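Local coordinates for solute-binding protein Csal_2479 (Chromohalobacter salexigens, PDB 4P1L) that binds D-glucuronate and probably delivers it to a tripartite ATP-independent periplasmic (TRAP) transport system for import into the cytoplasm, at residues A[74-78]-A[132-136]. Sequence-based numbering, arbitrary orientation.
Sequences IEQTR and EKNLI
Arg-78 and Lys-133 lie side by side and point the same way, joined by a hydrogen bond from Arg-78 NE to Lys-133 O of 2.9 Å. The acceptor sits at the guanidinium edge, close to its plane, and the N-H...O angle of 148° shows a short but moderately bent bond. A bend at chi3 (63°) in an otherwise extended Arg-78 chain turns NE onto this carbonyl, while NH2 runs on beside the Lys-133 aliphatic chain, 3.9 Å from its CD. The two cationic ends stay apart, Arg-78 NH2 to Lys-133 NZ being 5.0 Å. A second bond runs the other way: Asn-134 ND2 donates to Arg-78 O over 3.2 Å, tilted out of the carbonyl plane. Its N-H...O angle of 139° is evidence of a looser grip. Asn-134 takes positive phi as the C-prime residue of the Schellman motif ending helix 121-132; the turn that ends this helix thus supplies a donor to the carbonyl of the last residue of helix 70-78. Next to these bonds, Leu-135 crosses Arg-78 at about a right angle, its CG 3.8 Å from Arg-78 CG. Its CD2 presses on Thr-77 CG2 at 3.4 Å, tighter than usual carbon contact; the threonine torsion, with the methyl anti to the backbone N, puts CG2 there while OG1 turns back to bond Ala-73 O. A methionine in place of Arg-78 would probably leave the Lys-133 carbonyl without its NE donor and the lysine chain freer to move. Ile-74 and Thr-77 continue this apolar layer onto Phe-87, and Leu-135 reaches Cys-237, so helix 70-78, whose Gln-70 binds glucuronate, lies against strands 84-88, 234-239 and 135-141, the last at one edge of the five-stranded mixed sheet.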
loop_
_atom_site.group_PDB
_atom_site.type_symbol
_atom_site.label_atom_id
_atom_site.label_comp_id
_atom_site.label_asym_id
_atom_site.label_seq_id
_atom_site.Cartn_x
_atom_site.Cartn_y
_atom_site.Cartn_z
ATOM N N ILE A 74 -3.414 -7.696 10.403
ATOM C CA ILE A 74 -2.364 -6.965 11.095
ATOM C C ILE A 74 -2.417 -7.344 12.568
ATOM O O ILE A 74 -1.393 -7.658 13.163
ATOM C CB ILE A 74 -2.490 -5.451 10.935
ATOM C CG1 ILE A 74 -2.097 -5.040 9.524
ATOM C CG2 ILE A 74 -1.596 -4.732 11.938
ATOM C CD1 ILE A 74 -2.404 -3.566 9.205
ATOM N N GLU A 75 -3.621 -7.353 13.134
ATOM C CA GLU A 75 -3.815 -7.727 14.528
ATOM C C GLU A 75 -3.315 -9.141 14.829
ATOM O O GLU A 75 -2.613 -9.354 15.804
ATOM C CB GLU A 75 -5.298 -7.618 14.883
ATOM C CG GLU A 75 -5.630 -7.924 16.330
ATOM C CD GLU A 75 -7.070 -7.523 16.696
ATOM O OE1 GLU A 75 -7.959 -7.545 15.802
ATOM O OE2 GLU A 75 -7.309 -7.170 17.876
ATOM N N GLN A 76 -3.683 -10.100 13.983
ATOM C CA GLN A 76 -3.284 -11.480 14.164
ATOM C C GLN A 76 -1.774 -11.637 14.054
ATOM O O GLN A 76 -1.206 -12.501 14.694
ATOM C CB GLN A 76 -3.933 -12.380 13.113
ATOM C CG GLN A 76 -5.427 -12.568 13.223
ATOM C CD GLN A 76 -5.941 -13.463 12.109
ATOM O OE1 GLN A 76 -5.652 -14.666 12.075
ATOM N NE2 GLN A 76 -6.669 -12.875 11.166
ATOM N N THR A 77 -1.132 -10.813 13.222
ATOM C CA THR A 77 0.324 -10.909 13.072
ATOM C C THR A 77 1.052 -10.300 14.274
ATOM O O THR A 77 2.056 -10.842 14.755
ATOM C CB THR A 77 0.798 -10.256 11.748
ATOM O OG1 THR A 77 0.080 -10.828 10.655
ATOM C CG2 THR A 77 2.284 -10.525 11.539
ATOM N N ARG A 78 0.555 -9.176 14.781
ATOM C CA ARG A 78 1.138 -8.595 16.000
ATOM C C ARG A 78 1.118 -9.559 17.178
ATOM O O ARG A 78 2.011 -9.531 18.014
ATOM C CB ARG A 78 0.413 -7.318 16.395
ATOM C CG ARG A 78 0.635 -6.187 15.394
ATOM C CD ARG A 78 -0.140 -4.953 15.782
ATOM N NE ARG A 78 0.296 -4.401 17.056
ATOM C CZ ARG A 78 -0.477 -3.673 17.858
ATOM N NH1 ARG A 78 -1.729 -3.392 17.516
ATOM N NH2 ARG A 78 0.004 -3.218 18.998
ATOM N N GLU A 132 8.259 -1.804 17.535
ATOM C CA GLU A 132 7.667 -1.446 18.801
ATOM C C GLU A 132 6.234 -1.969 18.909
ATOM O O GLU A 132 5.740 -2.173 20.010
ATOM C CB GLU A 132 7.781 0.071 18.986
ATOM C CG GLU A 132 6.639 0.746 19.677
ATOM C CD GLU A 132 6.998 2.191 19.993
ATOM O OE1 GLU A 132 7.860 2.399 20.879
ATOM O OE2 GLU A 132 6.454 3.109 19.330
ATOM N N LYS A 133 5.579 -2.219 17.778
ATOM C CA LYS A 133 4.233 -2.798 17.781
ATOM C C LYS A 133 4.227 -4.269 17.356
ATOM O O LYS A 133 3.212 -4.764 16.853
ATOM C CB LYS A 133 3.318 -2.010 16.848
ATOM C CG LYS A 133 3.228 -0.517 17.193
ATOM C CD LYS A 133 2.460 -0.260 18.467
ATOM C CE LYS A 133 2.399 1.223 18.768
ATOM N NZ LYS A 133 1.541 1.455 19.953
ATOM N N ASN A 134 5.374 -4.936 17.525
ATOM C CA ASN A 134 5.499 -6.393 17.363
ATOM C C ASN A 134 5.545 -6.888 15.933
ATOM O O ASN A 134 5.293 -8.064 15.686
ATOM C CB ASN A 134 4.365 -7.148 18.070
ATOM C CG ASN A 134 4.585 -7.306 19.548
ATOM O OD1 ASN A 134 5.643 -6.980 20.084
ATOM N ND2 ASN A 134 3.576 -7.847 20.220
ATOM N N LEU A 135 5.881 -6.015 14.995
ATOM C CA LEU A 135 6.063 -6.421 13.602
ATOM C C LEU A 135 7.496 -6.153 13.154
ATOM O O LEU A 135 7.993 -5.021 13.258
ATOM C CB LEU A 135 5.072 -5.676 12.704
ATOM C CG LEU A 135 3.584 -5.958 12.966
ATOM C CD1 LEU A 135 2.690 -4.986 12.183
ATOM C CD2 LEU A 135 3.213 -7.404 12.633
ATOM N N ILE A 136 8.155 -7.203 12.646
ATOM C CA ILE A 136 9.537 -7.094 12.228
ATOM C C ILE A 136 9.601 -6.975 10.701
ATOM O O ILE A 136 9.281 -7.921 9.987
ATOM C CB ILE A 136 10.361 -8.299 12.690
ATOM C CG1 ILE A 136 10.186 -8.527 14.202
ATOM C CG2 ILE A 136 11.802 -8.112 12.299
ATOM C CD1 ILE A 136 10.539 -7.305 15.073
#